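Local atomic coordinates of protein NRD1 (Saccharomyces cerevisiae, PDB entry 3CLJ), a protein that binds the serine-phosphorylated C-terminal domain of RNA polymerase II through its CTD-interacting domain, as part of the Nrd1-Nab3-Sen1 transcription termination complex. Residues A[62-73]-A[123-133]. Sequence-based numbering, arbitrary orientation.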
ATOM      1  N   LEU A  62      -2.844  -0.122  -3.694  1.00 41.99           N
ATOM      2  CA  LEU A  62      -2.550  -1.216  -2.742  1.00 43.45           C
ATOM      3  C   LEU A  62      -1.269  -2.005  -3.121  1.00 42.41           C
ATOM      4  O   LEU A  62      -0.563  -2.543  -2.235  1.00 43.26           O
ATOM      5  CB  LEU A  62      -3.777  -2.156  -2.610  1.00 41.77           C
ATOM      6  CG  LEU A  62      -5.014  -1.511  -1.949  1.00 43.70           C
ATOM      7  CD1 LEU A  62      -6.247  -2.456  -2.076  1.00 39.91           C
ATOM      8  CD2 LEU A  62      -4.833  -1.036  -0.512  1.00 45.65           C
ATOM      9  N   TYR A  63      -0.979  -2.061  -4.425  1.00 41.84           N
ATOM     10  CA  TYR A  63       0.314  -2.615  -4.923  1.00 42.01           C
ATOM     11  C   TYR A  63       1.487  -1.752  -4.429  1.00 42.07           C
ATOM     12  O   TYR A  63       2.555  -2.258  -4.045  1.00 41.72           O
ATOM     13  CB  TYR A  63       0.352  -2.713  -6.444  1.00 39.36           C
ATOM     14  CG  TYR A  63      -0.502  -3.840  -7.049  1.00 41.61           C
ATOM     15  CD1 TYR A  63      -1.027  -4.881  -6.253  1.00 39.04           C
ATOM     16  CD2 TYR A  63      -0.745  -3.870  -8.419  1.00 38.31           C
ATOM     17  CE1 TYR A  63      -1.783  -5.931  -6.834  1.00 41.20           C
ATOM     18  CE2 TYR A  63      -1.491  -4.877  -9.010  1.00 41.49           C
ATOM     19  CZ  TYR A  63      -1.996  -5.913  -8.222  1.00 40.43           C
ATOM     20  OH  TYR A  63      -2.711  -6.903  -8.839  1.00 44.73           O
ATOM     21  N   ILE A  64       1.301  -0.435  -4.430  1.00 43.93           N
ATOM     22  CA  ILE A  64       2.359   0.445  -3.952  1.00 43.41           C
ATOM     23  C   ILE A  64       2.624   0.200  -2.447  1.00 44.67           C
ATOM     24  O   ILE A  64       3.777   0.077  -2.006  1.00 44.23           O
ATOM     25  CB  ILE A  64       2.012   1.951  -4.184  1.00 44.78           C
ATOM     26  CG1 ILE A  64       2.151   2.354  -5.660  1.00 42.19           C
ATOM     27  CG2 ILE A  64       2.976   2.874  -3.386  1.00 42.58           C
ATOM     28  CD1 ILE A  64       1.391   3.728  -6.024  1.00 42.61           C
ATOM     29  N   ILE A  65       1.547   0.125  -1.665  1.00 44.05           N
ATOM     30  CA  ILE A  65       1.611  -0.261  -0.245  1.00 44.80           C
ATOM     31  C   ILE A  65       2.153  -1.682   0.026  1.00 43.92           C
ATOM     32  O   ILE A  65       2.900  -1.906   1.011  1.00 44.89           O
ATOM     33  CB  ILE A  65       0.202  -0.011   0.446  1.00 45.53           C
ATOM     34  CG1 ILE A  65      -0.071   1.489   0.507  1.00 47.70           C
ATOM     35  CG2 ILE A  65       0.099  -0.732   1.834  1.00 45.84           C
ATOM     36  CD1 ILE A  65      -1.569   1.844   0.689  1.00 46.80           C
ATOM     37  N   ASP A  66       1.758  -2.657  -0.802  1.00 42.65           N
ATOM     38  CA  ASP A  66       2.324  -3.982  -0.751  1.00 43.41           C
ATOM     39  C   ASP A  66       3.821  -3.970  -0.910  1.00 43.05           C
ATOM     40  O   ASP A  66       4.526  -4.645  -0.198  1.00 42.66           O
ATOM     41  CB  ASP A  66       1.726  -4.886  -1.880  1.00 44.49           C
ATOM     42  CG  ASP A  66       2.322  -6.259  -1.888  1.00 44.83           C
ATOM     43  OD1 ASP A  66       2.197  -6.991  -0.882  1.00 44.70           O
ATOM     44  OD2 ASP A  66       2.952  -6.658  -2.891  1.00 41.06           O
ATOM     45  N   SER A  67       4.287  -3.257  -1.914  1.00 43.48           N
ATOM     46  CA  SER A  67       5.700  -3.268  -2.251  1.00 43.27           C
ATOM     47  C   SER A  67       6.562  -2.608  -1.145  1.00 43.57           C
ATOM     48  O   SER A  67       7.538  -3.184  -0.685  1.00 43.30           O
ATOM     49  CB  SER A  67       5.912  -2.536  -3.581  1.00 42.32           C
ATOM     50  OG  SER A  67       7.262  -2.677  -3.993  1.00 44.37           O
ATOM     51  N   ILE A  68       6.178  -1.406  -0.742  1.00 43.53           N
ATOM     52  CA  ILE A  68       6.885  -0.683   0.266  1.00 43.80           C
ATOM     53  C   ILE A  68       6.656  -1.371   1.634  1.00 43.34           C
ATOM     54  O   ILE A  68       7.611  -1.616   2.394  1.00 43.34           O
ATOM     55  CB  ILE A  68       6.466   0.821   0.243  1.00 44.68           C
ATOM     56  CG1 ILE A  68       7.100   1.509  -0.978  1.00 43.29           C
ATOM     57  CG2 ILE A  68       6.874   1.544   1.594  1.00 43.21           C
ATOM     58  CD1 ILE A  68       6.585   2.998  -1.200  1.00 43.97           C
ATOM     59  N   GLY A  69       5.410  -1.742   1.917  1.00 42.12           N
ATOM     60  CA  GLY A  69       5.139  -2.436   3.144  1.00 42.38           C
ATOM     61  C   GLY A  69       5.910  -3.702   3.382  1.00 42.39           C
ATOM     62  O   GLY A  69       6.410  -3.911   4.511  1.00 43.14           O
ATOM     63  N   ARG A  70       6.027  -4.573   2.342  1.00 42.87           N
ATOM     64  CA  ARG A  70       6.710  -5.860   2.528  1.00 41.17           C
ATOM     65  C   ARG A  70       8.221  -5.634   2.454  1.00 40.99           C
ATOM     66  O   ARG A  70       8.959  -6.367   3.090  1.00 40.55           O
ATOM     67  CB  ARG A  70       6.234  -7.018   1.596  1.00 41.35           C
ATOM     68  CG  ARG A  70       4.863  -7.713   1.966  1.00 40.20           C
ATOM     69  CD  ARG A  70       4.473  -8.992   1.063  1.00 41.72           C
ATOM     70  NE  ARG A  70       4.429  -8.584  -0.343  1.00 42.69           N
ATOM     71  CZ  ARG A  70       5.405  -8.761  -1.236  1.00 43.12           C
ATOM     72  NH1 ARG A  70       6.517  -9.437  -0.933  1.00 43.88           N
ATOM     73  NH2 ARG A  70       5.268  -8.225  -2.432  1.00 43.86           N
ATOM     74  N   ALA A  71       8.671  -4.598   1.725  1.00 41.36           N
ATOM     75  CA  ALA A  71      10.117  -4.235   1.736  1.00 42.34           C
ATOM     76  C   ALA A  71      10.567  -3.785   3.146  1.00 41.14           C
ATOM     77  O   ALA A  71      11.594  -4.224   3.656  1.00 42.19           O
ATOM     78  CB  ALA A  71      10.465  -3.181   0.682  1.00 41.27           C
ATOM     79  N   TYR A  72       9.748  -2.970   3.781  1.00 41.40           N
ATOM     80  CA  TYR A  72      10.019  -2.455   5.126  1.00 41.30           C
ATOM     81  C   TYR A  72       9.940  -3.570   6.140  1.00 41.20           C
ATOM     82  O   TYR A  72      10.752  -3.622   7.053  1.00 40.56           O
ATOM     83  CB  TYR A  72       9.010  -1.345   5.455  1.00 41.00           C
ATOM     84  CG  TYR A  72       9.439   0.038   5.013  1.00 42.02           C
ATOM     85  CD1 TYR A  72      10.548   0.229   4.195  1.00 40.78           C
ATOM     86  CD2 TYR A  72       8.694   1.159   5.369  1.00 41.38           C
ATOM     87  CE1 TYR A  72      10.945   1.528   3.785  1.00 43.02           C
ATOM     88  CE2 TYR A  72       9.101   2.474   4.968  1.00 44.06           C
ATOM     89  CZ  TYR A  72      10.226   2.661   4.190  1.00 43.59           C
ATOM     90  OH  TYR A  72      10.655   3.963   3.829  1.00 41.09           O
ATOM     91  N   LEU A  73       8.938  -4.440   5.971  1.00 42.82           N
ATOM     92  CA  LEU A  73       8.744  -5.661   6.784  1.00 44.07           C
ATOM     93  C   LEU A  73       9.954  -6.560   6.710  1.00 45.67           C
ATOM     94  O   LEU A  73      10.328  -7.185   7.713  1.00 45.61           O
ATOM     95  CB  LEU A  73       7.465  -6.450   6.386  1.00 43.24           C
ATOM     96  CG  LEU A  73       7.105  -7.712   7.195  1.00 43.91           C
ATOM     97  CD1 LEU A  73       6.927  -7.389   8.690  1.00 45.95           C
ATOM     98  CD2 LEU A  73       5.891  -8.457   6.658  1.00 44.95           C
ATOM     99  N   LEU A 123      -3.955 -10.410  -2.947  1.00 46.67           N
ATOM    100  CA  LEU A 123      -3.060  -9.597  -2.193  1.00 46.47           C
ATOM    101  C   LEU A 123      -3.268  -9.738  -0.677  1.00 46.17           C
ATOM    102  O   LEU A 123      -2.281  -9.820   0.100  1.00 45.73           O
ATOM    103  CB  LEU A 123      -3.251  -8.138  -2.676  1.00 47.01           C
ATOM    104  CG  LEU A 123      -2.177  -7.104  -2.496  1.00 47.71           C
ATOM    105  CD1 LEU A 123      -0.868  -7.478  -3.228  1.00 41.13           C
ATOM    106  CD2 LEU A 123      -2.719  -5.666  -2.829  1.00 43.97           C
ATOM    107  N   LEU A 124      -4.543  -9.737  -0.226  1.00 45.38           N
ATOM    108  CA  LEU A 124      -4.848 -10.101   1.185  1.00 44.56           C
ATOM    109  C   LEU A 124      -4.243 -11.437   1.594  1.00 44.52           C
ATOM    110  O   LEU A 124      -3.789 -11.617   2.747  1.00 44.29           O
ATOM    111  CB  LEU A 124      -6.383 -10.104   1.460  1.00 43.45           C
ATOM    112  CG  LEU A 124      -6.922  -8.654   1.448  1.00 45.17           C
ATOM    113  CD1 LEU A 124      -8.454  -8.575   1.478  1.00 44.31           C
ATOM    114  CD2 LEU A 124      -6.282  -7.851   2.650  1.00 41.32           C
ATOM    115  N   ASP A 125      -4.243 -12.394   0.662  1.00 44.90           N
ATOM    116  CA  ASP A 125      -3.697 -13.727   0.963  1.00 45.98           C
ATOM    117  C   ASP A 125      -2.183 -13.718   1.135  1.00 45.70           C
ATOM    118  O   ASP A 125      -1.630 -14.352   2.044  1.00 46.07           O
ATOM    119  CB  ASP A 125      -4.136 -14.738  -0.101  1.00 46.43           C
ATOM    120  CG  ASP A 125      -5.615 -15.105   0.031  1.00 50.23           C
ATOM    121  OD1 ASP A 125      -6.205 -14.792   1.097  1.00 52.69           O
ATOM    122  OD2 ASP A 125      -6.194 -15.709  -0.916  1.00 53.21           O
ATOM    123  N   ILE A 126      -1.512 -12.973   0.268  1.00 46.55           N
ATOM    124  CA  ILE A 126      -0.074 -12.691   0.399  1.00 46.71           C
ATOM    125  C   ILE A 126       0.225 -11.917   1.696  1.00 46.50           C
ATOM    126  O   ILE A 126       1.146 -12.284   2.423  1.00 48.26           O
ATOM    127  CB  ILE A 126       0.424 -11.946  -0.882  1.00 47.08           C
ATOM    128  CG1 ILE A 126       0.523 -12.933  -2.066  1.00 47.94           C
ATOM    129  CG2 ILE A 126       1.730 -11.165  -0.664  1.00 48.91           C
ATOM    130  CD1 ILE A 126       0.207 -12.201  -3.330  1.00 52.75           C
ATOM    131  N   TRP A 127      -0.560 -10.896   2.031  1.00 45.21           N
ATOM    132  CA  TRP A 127      -0.348 -10.195   3.316  1.00 45.00           C
ATOM    133  C   TRP A 127      -0.464 -11.144   4.510  1.00 45.13           C
ATOM    134  O   TRP A 127       0.340 -11.109   5.451  1.00 44.00           O
ATOM    135  CB  TRP A 127      -1.345  -9.028   3.429  1.00 45.60           C
ATOM    136  CG  TRP A 127      -1.002  -7.938   2.430  1.00 44.22           C
ATOM    137  CD1 TRP A 127       0.102  -7.934   1.564  1.00 44.98           C
ATOM    138  CD2 TRP A 127      -1.703  -6.714   2.170  1.00 45.08           C
ATOM    139  NE1 TRP A 127       0.128  -6.795   0.831  1.00 45.27           N
ATOM    140  CE2 TRP A 127      -0.948  -6.006   1.179  1.00 44.88           C
ATOM    141  CE3 TRP A 127      -2.850  -6.111   2.705  1.00 45.04           C
ATOM    142  CZ2 TRP A 127      -1.305  -4.750   0.729  1.00 44.70           C
ATOM    143  CZ3 TRP A 127      -3.218  -4.873   2.227  1.00 44.13           C
ATOM    144  CH2 TRP A 127      -2.453  -4.200   1.243  1.00 44.76           C
ATOM    145  N   ASP A 128      -1.498 -11.979   4.468  1.00 45.89           N
ATOM    146  CA  ASP A 128      -1.745 -13.012   5.475  1.00 47.40           C
ATOM    147  C   ASP A 128      -0.538 -13.955   5.566  1.00 48.34           C
ATOM    148  O   ASP A 128       0.002 -14.196   6.642  1.00 48.66           O
ATOM    149  CB  ASP A 128      -3.021 -13.792   5.089  1.00 47.12           C
ATOM    150  CG  ASP A 128      -3.440 -14.815   6.130  1.00 49.34           C
ATOM    151  OD1 ASP A 128      -4.009 -14.431   7.189  1.00 58.75           O
ATOM    152  OD2 ASP A 128      -3.214 -16.003   5.891  1.00 45.44           O
ATOM    153  N   ARG A 129      -0.091 -14.490   4.444  1.00 50.29           N
ATOM    154  CA  ARG A 129       1.052 -15.420   4.536  1.00 51.69           C
ATOM    155  C   ARG A 129       2.374 -14.763   5.001  1.00 51.44           C
ATOM    156  O   ARG A 129       3.153 -15.402   5.689  1.00 50.86           O
ATOM    157  CB  ARG A 129       1.192 -16.286   3.290  1.00 52.29           C
ATOM    158  CG  ARG A 129       0.804 -17.746   3.562  1.00 58.83           C
ATOM    159  CD  ARG A 129      -0.563 -18.182   2.995  1.00 67.96           C
ATOM    160  NE  ARG A 129      -1.689 -17.305   3.366  1.00 72.61           N
ATOM    161  CZ  ARG A 129      -2.962 -17.520   3.017  1.00 75.13           C
ATOM    162  NH1 ARG A 129      -3.305 -18.592   2.290  1.00 76.84           N
ATOM    163  NH2 ARG A 129      -3.901 -16.672   3.406  1.00 76.24           N
ATOM    164  N   SER A 130       2.540 -13.458   4.722  1.00 51.41           N
ATOM    165  CA  SER A 130       3.733 -12.652   5.102  1.00 51.64           C
ATOM    166  C   SER A 130       3.811 -12.152   6.531  1.00 51.14           C
ATOM    167  O   SER A 130       4.919 -11.859   7.025  1.00 50.78           O
ATOM    168  CB  SER A 130       3.831 -11.402   4.212  1.00 51.79           C
ATOM    169  OG  SER A 130       4.021 -11.811   2.865  1.00 57.64           O
ATOM    170  N   GLY A 131       2.650 -12.000   7.182  1.00 49.43           N
ATOM    171  CA  GLY A 131       2.612 -11.337   8.464  1.00 48.21           C
ATOM    172  C   GLY A 131       2.512  -9.821   8.321  1.00 48.02           C
ATOM    173  O   GLY A 131       2.668  -9.116   9.310  1.00 50.03           O
ATOM    174  N   LEU A 132       2.249  -9.309   7.120  1.00 46.58           N
ATOM    175  CA  LEU A 132       2.013  -7.870   6.954  1.00 47.00           C
ATOM    176  C   LEU A 132       0.573  -7.546   7.469  1.00 46.62           C
ATOM    177  O   LEU A 132      -0.421  -8.113   6.976  1.00 47.82           O
ATOM    178  CB  LEU A 132       2.222  -7.369   5.494  1.00 46.51           C
ATOM    179  CG  LEU A 132       2.244  -5.823   5.322  1.00 46.73           C
ATOM    180  CD1 LEU A 132       3.451  -5.183   6.092  1.00 41.39           C
ATOM    181  CD2 LEU A 132       2.216  -5.428   3.859  1.00 46.76           C
ATOM    182  N   PHE A 133       0.507  -6.695   8.478  1.00 43.65           N
ATOM    183  CA  PHE A 133      -0.756  -6.291   9.109  1.00 44.21           C
ATOM    184  C   PHE A 133      -1.372  -7.431   9.945  1.00 43.40           C
ATOM    185  O   PHE A 133      -2.596  -7.581  10.007  1.00 44.11           O
ATOM    186  CB  PHE A 133      -1.764  -5.681   8.095  1.00 42.81           C
ATOM    187  CG  PHE A 133      -1.148  -4.684   7.120  1.00 43.35           C
ATOM    188  CD1 PHE A 133      -1.324  -4.808   5.755  1.00 41.73           C
ATOM    189  CD2 PHE A 133      -0.332  -3.648   7.585  1.00 44.75           C
ATOM    190  CE1 PHE A 133      -0.760  -3.852   4.846  1.00 44.50           C
ATOM    191  CE2 PHE A 133       0.238  -2.730   6.691  1.00 43.45           C
ATOM    192  CZ  PHE A 133       0.029  -2.831   5.341  1.00 39.38           C
TER
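The indole of W127 points its edge at helix 62-73, with D66 CB, OD1 and the carbonyl O of L62 near its plane, while L132 CD2 and F133 CE1 lie over one face and L123 O over the other. The F133 ring has L132 CG over its centre and I65 CG2 at its edge. Tryptophan suits its place by carrying an N-H at the rim of a wide apolar plate: W127 NE1 donates to D66 OD1 (2.7 Å, 151°) on the anti side, 22° out of the carboxylate plane. A chi1 of 178° swings the D66 carboxylate away from its own backbone N, toward the indole. From the opposite face of that plane R70 NE meets D66 OD1, and R70 NH2 meets D66 OD2, each at 2.8 Å, a side-on salt bridge. L132 CD1 lies 3.6 Å from G69 O; a CB on G69 would press on L132 CD2, so glycine fits. L73 CD2 packs on S130 O (3.6 Å), beside G131, whose positive phi suits glycine. Replacing D66 by an alanine would probably leave the buried indole N-H without its acceptor and R70 free to turn. One buried carboxylate thus joins two helices of the CID fold, probably stabilised by R70 from the partly exposed margin.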